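Local coordinates for protein transcriptional activator of comK gene (Bacillus halodurans, PDB 2HQB) that probably activates comK expression and, as a BMP-family lipoprotein akin to PnrA-like substrate-binding proteins, may bind a small ligand, at residues A[9-14]-A[54-59]; A[47-52]-A[74-79]; A[87-92]-A[101-106]. All coordinates share one frame; numbering follows the deposited sequence.

Contact 1 of 3, residues A[9-14]-A[54-59]; sequences GLLVED and RRIKEL
L11 packs against R55, I56 and L59 where a beta-alpha-beta crossover passes over the parallel sheet of the N-terminal lobe, which has the alpha/beta architecture of type 1 periplasmic binding proteins. Helix 49-61 leads from strand 39-43 to strand 66-69 and so spans strand 7-11, which lies between them. The short axes of 9-11 and 54-59 run nearly antiparallel, at 170°, and come within 9.9 Å of each other. The contact between the two segments is wholly apolar, and L11 is central to it. Its CG stands anti to the carbonyl carbon (chi1 -67°), and its two methyls divide the helix between them. CD1 faces the flank of I56, 4.1 Å from CG1, with the two side chains crossing at about a right angle. CD2 touches L59 CD1 at 4.0 Å, the leucines sliding past each other in opposite directions, and meets R55 CB at 4.1 Å. L59 also brings its CD2 over the backbone of G9, 4.3 Å from the CA. F74 and F78 of helix 73-79 also touch L11, while L10 points to the other side of the sheet, onto A25 and L29 of helix 23-35. R55 offers the core only the base of its side chain: the chain bends at chi2 (-69°), and the guanidinium turns away to a salt bridge within the helix, NH1 lying 3.5 Å from E58 OE1.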
ATOM      1  N   GLY A   9       4.338   9.024 -18.686  1.00 50.16           N
ATOM      2  CA  GLY A   9       2.888   9.111 -18.720  1.00 52.73           C
ATOM      3  C   GLY A   9       2.285   8.242 -17.601  1.00 53.10           C
ATOM      4  O   GLY A   9       2.914   7.269 -17.127  1.00 50.02           O
ATOM      5  N   LEU A  10       1.088   8.605 -17.145  1.00 45.32           N
ATOM      6  CA  LEU A  10       0.413   7.826 -16.127  1.00 41.76           C
ATOM      7  C   LEU A  10      -1.033   7.620 -16.515  1.00 40.40           C
ATOM      8  O   LEU A  10      -1.732   8.560 -16.880  1.00 41.41           O
ATOM      9  CB  LEU A  10       0.471   8.508 -14.754  1.00 44.29           C
ATOM     10  CG  LEU A  10      -0.398   7.866 -13.646  1.00 39.18           C
ATOM     11  CD1 LEU A  10       0.052   6.436 -13.410  1.00 34.64           C
ATOM     12  CD2 LEU A  10      -0.296   8.673 -12.370  1.00 28.29           C
ATOM     13  N   LEU A  11      -1.472   6.377 -16.484  1.00 36.93           N
ATOM     14  CA  LEU A  11      -2.863   6.112 -16.763  1.00 37.71           C
ATOM     15  C   LEU A  11      -3.429   5.821 -15.385  1.00 44.62           C
ATOM     16  O   LEU A  11      -2.792   5.157 -14.575  1.00 43.09           O
ATOM     17  CB  LEU A  11      -3.045   4.895 -17.651  1.00 34.34           C
ATOM     18  CG  LEU A  11      -2.542   4.968 -19.084  1.00 35.15           C
ATOM     19  CD1 LEU A  11      -3.080   3.773 -19.777  1.00 23.34           C
ATOM     20  CD2 LEU A  11      -2.997   6.270 -19.785  1.00 39.29           C
ATOM     21  N   VAL A  12      -4.617   6.344 -15.110  1.00 48.56           N
ATOM     22  CA  VAL A  12      -5.253   6.131 -13.829  1.00 45.36           C
ATOM     23  C   VAL A  12      -6.750   5.884 -14.081  1.00 49.82           C
ATOM     24  O   VAL A  12      -7.317   6.371 -15.056  1.00 48.97           O
ATOM     25  CB  VAL A  12      -4.964   7.328 -12.930  1.00 36.10           C
ATOM     26  CG1 VAL A  12      -5.913   8.451 -13.201  1.00 30.33           C
ATOM     27  CG2 VAL A  12      -4.994   6.913 -11.536  1.00 53.88           C
ATOM     28  N   GLU A  13      -7.387   5.068 -13.254  1.00 54.36           N
ATOM     29  CA  GLU A  13      -8.805   4.789 -13.474  1.00 52.66           C
ATOM     30  C   GLU A  13      -9.603   5.305 -12.293  1.00 53.08           C
ATOM     31  O   GLU A  13      -9.033   5.560 -11.234  1.00 56.87           O
ATOM     32  CB  GLU A  13      -9.020   3.293 -13.620  1.00 48.57           C
ATOM     33  CG  GLU A  13      -8.907   2.564 -12.307  1.00 44.43           C
ATOM     34  CD  GLU A  13      -8.938   1.064 -12.476  1.00 55.40           C
ATOM     35  OE1 GLU A  13      -9.861   0.531 -13.157  1.00 52.82           O
ATOM     36  OE2 GLU A  13      -8.023   0.422 -11.914  1.00 57.32           O
ATOM     37  N   ASP A  14     -10.916   5.430 -12.446  1.00 53.79           N
ATOM     38  CA  ASP A  14     -11.745   5.964 -11.362  1.00 57.44           C
ATOM     39  C   ASP A  14     -11.737   5.146 -10.050  1.00 61.38           C
ATOM     40  O   ASP A  14     -12.013   3.952 -10.079  1.00 62.87           O
ATOM     41  CB  ASP A  14     -13.147   6.180 -11.924  1.00 56.82           C
ATOM     42  CG  ASP A  14     -13.189   7.340 -12.966  1.00 62.11           C
ATOM     43  OD1 ASP A  14     -12.893   8.494 -12.573  1.00 52.41           O
ATOM     44  OD2 ASP A  14     -13.504   7.111 -14.166  1.00 41.51           O
ATOM     45  N   ARG A  54      -6.163   3.757 -26.748  1.00 52.01           N
ATOM     46  CA  ARG A  54      -6.184   5.044 -27.424  1.00 54.23           C
ATOM     47  C   ARG A  54      -5.239   6.022 -26.719  1.00 57.92           C
ATOM     48  O   ARG A  54      -4.399   6.656 -27.368  1.00 64.51           O
ATOM     49  CB  ARG A  54      -7.579   5.675 -27.407  1.00 55.05           C
ATOM     50  CG  ARG A  54      -8.719   4.888 -28.027  1.00 58.77           C
ATOM     51  CD  ARG A  54     -10.037   5.611 -27.689  1.00 75.86           C
ATOM     52  NE  ARG A  54     -11.224   4.762 -27.783  1.00 85.15           N
ATOM     53  CZ  ARG A  54     -11.714   4.285 -28.922  1.00 96.72           C
ATOM     54  NH1 ARG A  54     -11.128   4.570 -30.084  1.00 99.03           N
ATOM     55  NH2 ARG A  54     -12.797   3.521 -28.902  1.00103.02           N
ATOM     56  N   ARG A  55      -5.373   6.152 -25.396  1.00 52.85           N
ATOM     57  CA  ARG A  55      -4.545   7.095 -24.649  1.00 45.76           C
ATOM     58  C   ARG A  55      -3.074   6.733 -24.670  1.00 48.73           C
ATOM     59  O   ARG A  55      -2.230   7.534 -24.294  1.00 51.43           O
ATOM     60  CB  ARG A  55      -5.025   7.221 -23.203  1.00 39.67           C
ATOM     61  CG  ARG A  55      -6.462   7.675 -23.047  1.00 49.22           C
ATOM     62  CD  ARG A  55      -6.709   9.132 -23.466  1.00 65.98           C
ATOM     63  NE  ARG A  55      -8.145   9.436 -23.603  1.00 82.16           N
ATOM     64  CZ  ARG A  55      -8.842   9.317 -24.740  1.00 89.58           C
ATOM     65  NH1 ARG A  55      -8.219   8.910 -25.841  1.00 85.68           N
ATOM     66  NH2 ARG A  55     -10.162   9.569 -24.775  1.00 85.93           N
ATOM     67  N   ILE A  56      -2.758   5.530 -25.116  1.00 50.76           N
ATOM     68  CA  ILE A  56      -1.374   5.111 -25.165  1.00 52.78           C
ATOM     69  C   ILE A  56      -0.790   5.606 -26.474  1.00 54.80           C
ATOM     70  O   ILE A  56       0.407   5.909 -26.581  1.00 52.35           O
ATOM     71  CB  ILE A  56      -1.276   3.559 -25.039  1.00 54.55           C
ATOM     72  CG1 ILE A  56      -1.613   3.161 -23.591  1.00 53.59           C
ATOM     73  CG2 ILE A  56       0.131   3.046 -25.476  1.00 56.58           C
ATOM     74  CD1 ILE A  56      -1.252   1.725 -23.202  1.00 43.25           C
ATOM     75  N   LYS A  57      -1.667   5.710 -27.465  1.00 55.73           N
ATOM     76  CA  LYS A  57      -1.282   6.170 -28.784  1.00 56.57           C
ATOM     77  C   LYS A  57      -0.916   7.627 -28.649  1.00 58.71           C
ATOM     78  O   LYS A  57       0.191   8.026 -29.011  1.00 60.66           O
ATOM     79  CB  LYS A  57      -2.438   5.962 -29.758  1.00 62.75           C
ATOM     80  CG  LYS A  57      -2.652   4.472 -30.041  1.00 84.77           C
ATOM     81  CD  LYS A  57      -4.076   4.070 -30.470  1.00 87.14           C
ATOM     82  CE  LYS A  57      -4.173   2.528 -30.576  1.00 82.18           C
ATOM     83  NZ  LYS A  57      -5.553   2.002 -30.816  1.00 77.45           N
ATOM     84  N   GLU A  58      -1.822   8.419 -28.087  1.00 56.48           N
ATOM     85  CA  GLU A  58      -1.551   9.829 -27.900  1.00 52.72           C
ATOM     86  C   GLU A  58      -0.247   9.996 -27.107  1.00 56.75           C
ATOM     87  O   GLU A  58       0.665  10.702 -27.515  1.00 59.91           O
ATOM     88  CB  GLU A  58      -2.686  10.478 -27.141  1.00 43.13           C
ATOM     89  CG  GLU A  58      -4.063  10.004 -27.574  1.00 78.22           C
ATOM     90  CD  GLU A  58      -5.211  10.693 -26.817  1.00 95.87           C
ATOM     91  OE1 GLU A  58      -5.238  10.675 -25.560  1.00 94.48           O
ATOM     92  OE2 GLU A  58      -6.099  11.256 -27.491  1.00112.47           O
ATOM     93  N   LEU A  59      -0.143   9.316 -25.979  1.00 58.24           N
ATOM     94  CA  LEU A  59       1.036   9.451 -25.148  1.00 57.77           C
ATOM     95  C   LEU A  59       2.357   9.233 -25.857  1.00 57.65           C
ATOM     96  O   LEU A  59       3.290  10.032 -25.707  1.00 51.39           O
ATOM     97  CB  LEU A  59       0.929   8.506 -23.962  1.00 58.64           C
ATOM     98  CG  LEU A  59       0.053   8.973 -22.815  1.00 43.12           C
ATOM     99  CD1 LEU A  59       0.015   7.873 -21.777  1.00 48.68           C
ATOM    100  CD2 LEU A  59       0.621  10.234 -22.219  1.00 35.81           C
TER

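Contact 2 of 3, residues A[47-52]-A[74-79]; sequences NSEQKA and FAEYFS
The Y77 ring is laid against the first turn of helix 49-61, with S48 O over one face, 3.9 Å above the plane and offset toward the rim. A52 CB makes an off-centre CH-pi contact, 4.1 Å from the ring centroid and 30° off the normal; its nearest ring atom is CD1. E49 N approaches obliquely near CE2, and F74 CD2 lies in the ring plane at the edge. CG of Y77 is anti to the carbonyl carbon (chi1 -67°), and the ring extends from there until OH reaches the backbone of S48, 3.4 Å from its CA; no hydrogen bond crosses between the two segments. S48 is the N-cap of this turn, its OG accepting from K51 N in an almost straight bond of 3.2 Å. E49 slides past Y77 in the opposite direction, its CB 3.9 Å from CD2. Its carboxylate then draws near that of E76, with 3.9 Å between the two OE2 atoms and the planes 35° apart. The closeness of like charges may slightly raise the affinity of one carboxylate for a proton, though E49 OE2 also has a hydrogen bond with T80 OG1. Further along, S79 OG and S79 N reach A75 O from opposite faces of its carbonyl plane. The N-terminal turn of helix 49-61 thus meets helix 73-79 on one face of the parallel sheet, where F78 of the second helix also reaches I102 of strand 102-107.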
ATOM      1  N   ASN A  47     -10.816   3.810 -18.126  1.00 53.20           N
ATOM      2  CA  ASN A  47     -11.570   2.680 -17.568  1.00 49.98           C
ATOM      3  C   ASN A  47     -11.819   1.407 -18.428  1.00 46.84           C
ATOM      4  O   ASN A  47     -12.560   0.510 -18.018  1.00 41.46           O
ATOM      5  CB  ASN A  47     -12.892   3.238 -17.034  1.00 43.27           C
ATOM      6  CG  ASN A  47     -12.686   4.392 -16.044  1.00 38.26           C
ATOM      7  OD1 ASN A  47     -13.417   5.365 -16.058  1.00 46.17           O
ATOM      8  ND2 ASN A  47     -11.704   4.268 -15.176  1.00 54.44           N
ATOM      9  N   SER A  48     -11.202   1.313 -19.599  1.00 42.24           N
ATOM     10  CA  SER A  48     -11.382   0.129 -20.428  1.00 44.35           C
ATOM     11  C   SER A  48     -10.155  -0.131 -21.269  1.00 50.34           C
ATOM     12  O   SER A  48      -9.341   0.767 -21.467  1.00 61.82           O
ATOM     13  CB  SER A  48     -12.559   0.314 -21.369  1.00 43.57           C
ATOM     14  OG  SER A  48     -12.367   1.433 -22.218  1.00 54.52           O
ATOM     15  N   GLU A  49     -10.002  -1.344 -21.777  1.00 44.57           N
ATOM     16  CA  GLU A  49      -8.862  -1.589 -22.626  1.00 48.06           C
ATOM     17  C   GLU A  49      -8.899  -0.528 -23.743  1.00 53.14           C
ATOM     18  O   GLU A  49      -7.882   0.126 -24.032  1.00 55.30           O
ATOM     19  CB  GLU A  49      -8.912  -3.002 -23.219  1.00 46.97           C
ATOM     20  CG  GLU A  49      -7.604  -3.420 -23.884  1.00 60.31           C
ATOM     21  CD  GLU A  49      -7.453  -4.925 -24.047  1.00 69.54           C
ATOM     22  OE1 GLU A  49      -8.088  -5.487 -24.969  1.00 74.95           O
ATOM     23  OE2 GLU A  49      -6.700  -5.541 -23.250  1.00 61.89           O
ATOM     24  N   GLN A  50     -10.087  -0.349 -24.335  1.00 52.05           N
ATOM     25  CA  GLN A  50     -10.327   0.603 -25.418  1.00 51.62           C
ATOM     26  C   GLN A  50      -9.652   1.945 -25.177  1.00 50.60           C
ATOM     27  O   GLN A  50      -8.767   2.348 -25.937  1.00 48.68           O
ATOM     28  CB  GLN A  50     -11.837   0.826 -25.610  1.00 60.91           C
ATOM     29  CG  GLN A  50     -12.197   1.965 -26.614  1.00 75.92           C
ATOM     30  CD  GLN A  50     -13.550   2.678 -26.327  1.00 84.40           C
ATOM     31  OE1 GLN A  50     -13.736   3.328 -25.271  1.00 66.58           O
ATOM     32  NE2 GLN A  50     -14.491   2.558 -27.275  1.00 79.70           N
ATOM     33  N   LYS A  51     -10.077   2.626 -24.115  1.00 49.02           N
ATOM     34  CA  LYS A  51      -9.541   3.935 -23.773  1.00 53.13           C
ATOM     35  C   LYS A  51      -8.057   3.832 -23.506  1.00 59.37           C
ATOM     36  O   LYS A  51      -7.275   4.652 -23.982  1.00 65.07           O
ATOM     37  CB  LYS A  51     -10.218   4.506 -22.523  1.00 47.30           C
ATOM     38  CG  LYS A  51     -11.694   4.827 -22.654  1.00 72.56           C
ATOM     39  CD  LYS A  51     -12.372   4.917 -21.278  1.00 81.08           C
ATOM     40  CE  LYS A  51     -13.894   4.950 -21.386  1.00 82.78           C
ATOM     41  NZ  LYS A  51     -14.533   4.586 -20.089  1.00 87.57           N
ATOM     42  N   ALA A  52      -7.673   2.823 -22.732  1.00 58.39           N
ATOM     43  CA  ALA A  52      -6.284   2.643 -22.380  1.00 53.94           C
ATOM     44  C   ALA A  52      -5.451   2.590 -23.650  1.00 49.29           C
ATOM     45  O   ALA A  52      -4.430   3.263 -23.739  1.00 45.42           O
ATOM     46  CB  ALA A  52      -6.111   1.373 -21.540  1.00 54.57           C
ATOM     47  N   PHE A  74      -4.275  -2.534 -15.618  1.00 45.46           N
ATOM     48  CA  PHE A  74      -3.399  -1.899 -16.570  1.00 49.99           C
ATOM     49  C   PHE A  74      -2.362  -2.891 -17.083  1.00 51.49           C
ATOM     50  O   PHE A  74      -1.818  -2.734 -18.187  1.00 49.74           O
ATOM     51  CB  PHE A  74      -2.760  -0.672 -15.908  1.00 44.83           C
ATOM     52  CG  PHE A  74      -3.732   0.445 -15.716  1.00 49.82           C
ATOM     53  CD1 PHE A  74      -4.261   0.725 -14.466  1.00 42.17           C
ATOM     54  CD2 PHE A  74      -4.230   1.137 -16.827  1.00 49.17           C
ATOM     55  CE1 PHE A  74      -5.277   1.674 -14.329  1.00 54.47           C
ATOM     56  CE2 PHE A  74      -5.250   2.088 -16.704  1.00 31.22           C
ATOM     57  CZ  PHE A  74      -5.775   2.359 -15.467  1.00 47.63           C
ATOM     58  N   ALA A  75      -2.118  -3.935 -16.296  1.00 45.80           N
ATOM     59  CA  ALA A  75      -1.151  -4.927 -16.682  1.00 43.58           C
ATOM     60  C   ALA A  75      -1.726  -5.661 -17.881  1.00 45.31           C
ATOM     61  O   ALA A  75      -1.058  -5.854 -18.891  1.00 50.63           O
ATOM     62  CB  ALA A  75      -0.888  -5.847 -15.540  1.00 33.86           C
ATOM     63  N   GLU A  76      -2.982  -6.044 -17.795  1.00 47.98           N
ATOM     64  CA  GLU A  76      -3.609  -6.727 -18.924  1.00 54.20           C
ATOM     65  C   GLU A  76      -3.699  -5.777 -20.127  1.00 52.64           C
ATOM     66  O   GLU A  76      -3.490  -6.194 -21.267  1.00 51.50           O
ATOM     67  CB  GLU A  76      -5.016  -7.210 -18.544  1.00 65.85           C
ATOM     68  CG  GLU A  76      -5.866  -7.653 -19.725  1.00 70.83           C
ATOM     69  CD  GLU A  76      -5.180  -8.732 -20.548  1.00 85.27           C
ATOM     70  OE1 GLU A  76      -4.252  -9.394 -20.015  1.00 78.04           O
ATOM     71  OE2 GLU A  76      -5.580  -8.925 -21.721  1.00 88.75           O
ATOM     72  N   TYR A  77      -4.032  -4.514 -19.858  1.00 48.88           N
ATOM     73  CA  TYR A  77      -4.140  -3.491 -20.894  1.00 50.77           C
ATOM     74  C   TYR A  77      -2.798  -3.352 -21.626  1.00 53.89           C
ATOM     75  O   TYR A  77      -2.757  -3.279 -22.852  1.00 56.08           O
ATOM     76  CB  TYR A  77      -4.457  -2.131 -20.286  1.00 48.64           C
ATOM     77  CG  TYR A  77      -5.807  -1.947 -19.629  1.00 48.28           C
ATOM     78  CD1 TYR A  77      -6.003  -0.911 -18.726  1.00 41.66           C
ATOM     79  CD2 TYR A  77      -6.892  -2.756 -19.932  1.00 43.70           C
ATOM     80  CE1 TYR A  77      -7.226  -0.683 -18.151  1.00 48.33           C
ATOM     81  CE2 TYR A  77      -8.141  -2.524 -19.344  1.00 39.27           C
ATOM     82  CZ  TYR A  77      -8.291  -1.486 -18.459  1.00 46.00           C
ATOM     83  OH  TYR A  77      -9.501  -1.213 -17.882  1.00 50.83           O
ATOM     84  N   PHE A  78      -1.711  -3.297 -20.861  1.00 49.99           N
ATOM     85  CA  PHE A  78      -0.380  -3.149 -21.425  1.00 50.70           C
ATOM     86  C   PHE A  78       0.073  -4.406 -22.139  1.00 56.18           C
ATOM     87  O   PHE A  78       0.866  -4.349 -23.084  1.00 58.01           O
ATOM     88  CB  PHE A  78       0.640  -2.832 -20.326  1.00 42.46           C
ATOM     89  CG  PHE A  78       0.463  -1.497 -19.697  1.00 27.81           C
ATOM     90  CD1 PHE A  78       1.037  -1.221 -18.479  1.00 34.76           C
ATOM     91  CD2 PHE A  78      -0.274  -0.515 -20.318  1.00 27.65           C
ATOM     92  CE1 PHE A  78       0.883   0.020 -17.880  1.00 33.99           C
ATOM     93  CE2 PHE A  78      -0.440   0.721 -19.736  1.00 26.99           C
ATOM     94  CZ  PHE A  78       0.139   0.992 -18.516  1.00 37.38           C
ATOM     95  N   SER A  79      -0.420  -5.547 -21.688  1.00 56.92           N
ATOM     96  CA  SER A  79       0.005  -6.792 -22.295  1.00 59.66           C
ATOM     97  C   SER A  79      -0.515  -6.993 -23.701  1.00 58.49           C
ATOM     98  O   SER A  79       0.130  -7.638 -24.531  1.00 63.11           O
ATOM     99  CB  SER A  79      -0.417  -7.963 -21.425  1.00 55.64           C
ATOM    100  OG  SER A  79       0.317  -7.943 -20.218  1.00 70.13           O
TER

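Contact 3 of 3, residues A[87-92]-A[101-106]; sequences DVHFVS and NITSLH
H89 and T103 are brought together by their first torsions: the histidine CG stands anti to its backbone N (chi1 -164°), and the threonine OG1 anti to its carbonyl carbon (chi1 -59°). NE2 of H89 then donates to T103 OG1 at 2.8 Å with an angle of 147°, the oxygen lying at the ring edge and tilted somewhat from its plane. T103 OG1 is also hydrogen-bonded to E247 O. One face of the imidazole lies over the backbone, with N101 O 3.2 Å above the ring plane and offset toward the rim. An alanine in place of H89 would probably leave T103 OG1 with E247 as its remaining partner here and open a gap over the N101 carbonyl. Regular parallel pairing runs alongside: F90 N donates to N101 O at 2.6 Å, F90 O accepts from T103 N at 2.7 Å, and S92 uses its N and O for T103 O and L105 N. N101 ND2 gives V88 O a weak bond, its stronger partner being H82 O. V91 CG1 meets L105 CD1 at 3.5 Å, whereas F90 and I102 share the opposite face, where the ring of F78 meets that of F90. Adjacent parallel strands with helix 73-79 laid over the F90 and I102 side fit the central sheet in a Rossmann-like lobe of type 1 periplasmic binding proteins.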
ATOM      1  N   ASP A  87       9.714   0.499 -28.459  1.00 49.52           N
ATOM      2  CA  ASP A  87      10.482   1.674 -28.051  1.00 54.52           C
ATOM      3  C   ASP A  87       9.954   2.341 -26.770  1.00 60.80           C
ATOM      4  O   ASP A  87      10.502   3.361 -26.322  1.00 65.56           O
ATOM      5  CB  ASP A  87      10.482   2.682 -29.217  1.00 48.56           C
ATOM      6  CG  ASP A  87       9.051   2.986 -29.757  1.00 56.21           C
ATOM      7  OD1 ASP A  87       8.195   2.061 -29.832  1.00 47.22           O
ATOM      8  OD2 ASP A  87       8.783   4.158 -30.131  1.00 54.68           O
ATOM      9  N   VAL A  88       8.913   1.737 -26.185  1.00 60.74           N
ATOM     10  CA  VAL A  88       8.206   2.235 -24.996  1.00 50.33           C
ATOM     11  C   VAL A  88       8.112   1.167 -23.920  1.00 51.18           C
ATOM     12  O   VAL A  88       7.766   0.026 -24.212  1.00 55.00           O
ATOM     13  CB  VAL A  88       6.791   2.622 -25.399  1.00 45.10           C
ATOM     14  CG1 VAL A  88       6.016   3.214 -24.225  1.00 44.42           C
ATOM     15  CG2 VAL A  88       6.872   3.558 -26.565  1.00 34.32           C
ATOM     16  N   HIS A  89       8.414   1.534 -22.682  1.00 47.03           N
ATOM     17  CA  HIS A  89       8.354   0.597 -21.568  1.00 49.56           C
ATOM     18  C   HIS A  89       7.061   0.780 -20.759  1.00 51.52           C
ATOM     19  O   HIS A  89       6.615   1.908 -20.515  1.00 50.81           O
ATOM     20  CB  HIS A  89       9.538   0.794 -20.648  1.00 51.57           C
ATOM     21  CG  HIS A  89       9.755  -0.347 -19.709  1.00 61.37           C
ATOM     22  ND1 HIS A  89      10.316  -1.539 -20.110  1.00 61.08           N
ATOM     23  CD2 HIS A  89       9.484  -0.481 -18.392  1.00 62.63           C
ATOM     24  CE1 HIS A  89      10.386  -2.359 -19.079  1.00 58.88           C
ATOM     25  NE2 HIS A  89       9.887  -1.741 -18.024  1.00 64.77           N
ATOM     26  N   PHE A  90       6.480  -0.330 -20.317  1.00 44.78           N
ATOM     27  CA  PHE A  90       5.233  -0.259 -19.595  1.00 43.92           C
ATOM     28  C   PHE A  90       5.307  -0.800 -18.166  1.00 47.14           C
ATOM     29  O   PHE A  90       5.663  -1.952 -17.960  1.00 53.63           O
ATOM     30  CB  PHE A  90       4.153  -1.013 -20.374  1.00 33.92           C
ATOM     31  CG  PHE A  90       3.913  -0.493 -21.779  1.00 43.12           C
ATOM     32  CD1 PHE A  90       4.785  -0.797 -22.821  1.00 39.08           C
ATOM     33  CD2 PHE A  90       2.780   0.290 -22.069  1.00 56.48           C
ATOM     34  CE1 PHE A  90       4.533  -0.336 -24.124  1.00 40.21           C
ATOM     35  CE2 PHE A  90       2.514   0.761 -23.384  1.00 47.92           C
ATOM     36  CZ  PHE A  90       3.398   0.443 -24.404  1.00 48.00           C
ATOM     37  N   VAL A  91       4.982   0.026 -17.178  1.00 42.47           N
ATOM     38  CA  VAL A  91       4.979  -0.431 -15.798  1.00 42.46           C
ATOM     39  C   VAL A  91       3.526  -0.460 -15.321  1.00 44.80           C
ATOM     40  O   VAL A  91       2.746   0.444 -15.610  1.00 45.55           O
ATOM     41  CB  VAL A  91       5.759   0.506 -14.869  1.00 43.66           C
ATOM     42  CG1 VAL A  91       6.113  -0.220 -13.568  1.00 50.14           C
ATOM     43  CG2 VAL A  91       7.011   0.977 -15.544  1.00 50.77           C
ATOM     44  N   SER A  92       3.147  -1.518 -14.620  1.00 42.92           N
ATOM     45  CA  SER A  92       1.791  -1.608 -14.111  1.00 42.02           C
ATOM     46  C   SER A  92       1.921  -1.740 -12.617  1.00 42.99           C
ATOM     47  O   SER A  92       2.928  -2.231 -12.098  1.00 45.31           O
ATOM     48  CB  SER A  92       1.064  -2.853 -14.650  1.00 47.42           C
ATOM     49  OG  SER A  92       1.092  -3.958 -13.729  1.00 45.29           O
ATOM     50  N   ASN A 101       9.639  -5.076 -22.537  1.00 60.50           N
ATOM     51  CA  ASN A 101       9.432  -3.660 -22.217  1.00 56.40           C
ATOM     52  C   ASN A 101       8.193  -3.469 -21.317  1.00 53.30           C
ATOM     53  O   ASN A 101       7.492  -2.462 -21.407  1.00 50.88           O
ATOM     54  CB  ASN A 101       9.240  -2.896 -23.501  1.00 43.20           C
ATOM     55  CG  ASN A 101       8.063  -3.379 -24.232  1.00 35.64           C
ATOM     56  OD1 ASN A 101       7.606  -4.479 -23.958  1.00 36.20           O
ATOM     57  ND2 ASN A 101       7.547  -2.583 -25.169  1.00 35.38           N
ATOM     58  N   ILE A 102       7.945  -4.446 -20.452  1.00 51.26           N
ATOM     59  CA  ILE A 102       6.804  -4.429 -19.563  1.00 48.21           C
ATOM     60  C   ILE A 102       7.236  -4.939 -18.196  1.00 45.51           C
ATOM     61  O   ILE A 102       7.927  -5.945 -18.104  1.00 46.79           O
ATOM     62  CB  ILE A 102       5.667  -5.287 -20.182  1.00 46.51           C
ATOM     63  CG1 ILE A 102       4.346  -4.988 -19.509  1.00 42.46           C
ATOM     64  CG2 ILE A 102       5.981  -6.752 -20.082  1.00 40.43           C
ATOM     65  CD1 ILE A 102       3.154  -5.368 -20.414  1.00 42.89           C
ATOM     66  N   THR A 103       6.840  -4.217 -17.151  1.00 41.89           N
ATOM     67  CA  THR A 103       7.158  -4.546 -15.767  1.00 41.70           C
ATOM     68  C   THR A 103       5.892  -4.466 -14.891  1.00 45.77           C
ATOM     69  O   THR A 103       4.846  -3.986 -15.343  1.00 46.17           O
ATOM     70  CB  THR A 103       8.176  -3.541 -15.242  1.00 43.78           C
ATOM     71  OG1 THR A 103       9.339  -3.604 -16.063  1.00 51.97           O
ATOM     72  CG2 THR A 103       8.567  -3.814 -13.779  1.00 38.65           C
ATOM     73  N   SER A 104       5.965  -4.953 -13.655  1.00 42.02           N
ATOM     74  CA  SER A 104       4.826  -4.858 -12.733  1.00 43.98           C
ATOM     75  C   SER A 104       5.381  -4.662 -11.336  1.00 47.77           C
ATOM     76  O   SER A 104       6.387  -5.248 -10.953  1.00 49.30           O
ATOM     77  CB  SER A 104       3.921  -6.095 -12.758  1.00 39.71           C
ATOM     78  OG  SER A 104       4.392  -7.113 -11.901  1.00 48.04           O
ATOM     79  N   LEU A 105       4.712  -3.822 -10.571  1.00 48.97           N
ATOM     80  CA  LEU A 105       5.166  -3.522  -9.238  1.00 48.70           C
ATOM     81  C   LEU A 105       4.225  -4.095  -8.189  1.00 50.02           C
ATOM     82  O   LEU A 105       2.999  -4.036  -8.354  1.00 49.50           O
ATOM     83  CB  LEU A 105       5.256  -2.002  -9.100  1.00 40.69           C
ATOM     84  CG  LEU A 105       6.061  -1.348 -10.216  1.00 36.71           C
ATOM     85  CD1 LEU A 105       5.944   0.134 -10.120  1.00 31.95           C
ATOM     86  CD2 LEU A 105       7.512  -1.762 -10.089  1.00 39.82           C
ATOM     87  N   HIS A 106       4.799  -4.623  -7.112  1.00 47.30           N
ATOM     88  CA  HIS A 106       4.016  -5.174  -6.006  1.00 49.36           C
ATOM     89  C   HIS A 106       4.622  -4.828  -4.643  1.00 53.10           C
ATOM     90  O   HIS A 106       5.842  -4.853  -4.460  1.00 57.04           O
ATOM     91  CB  HIS A 106       3.950  -6.682  -6.105  1.00 49.77           C
ATOM     92  CG  HIS A 106       3.446  -7.173  -7.416  1.00 50.75           C
ATOM     93  ND1 HIS A 106       2.131  -7.529  -7.618  1.00 52.71           N
ATOM     94  CD2 HIS A 106       4.088  -7.399  -8.587  1.00 50.56           C
ATOM     95  CE1 HIS A 106       1.987  -7.960  -8.858  1.00 55.31           C
ATOM     96  NE2 HIS A 106       3.158  -7.894  -9.466  1.00 51.07           N
TER

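Overall arrangement
All three contacts lie in the same lobe, on one side of the centre of the chain, and all involve strands of its parallel sheet or the helices on one face of it. Contacts 1 and 2 share helix 49-61 and have centres about 9 Å apart; their segments alternate along the chain, and L11 CB lies 3.7 Å from F74 CE2. Contact 3 follows both in sequence, its centre about 14 Å from that of contact 1 and about 13 Å from that of contact 2. F78 ties the three together: its CE2 is 3.7 Å from I56 CD1, and its CD2 is 3.6 Å from F90 CD2. I56 CD1 also reaches F90 CE2 at 3.9 Å, so that apolar side chains of both helices meet F90 of the sheet.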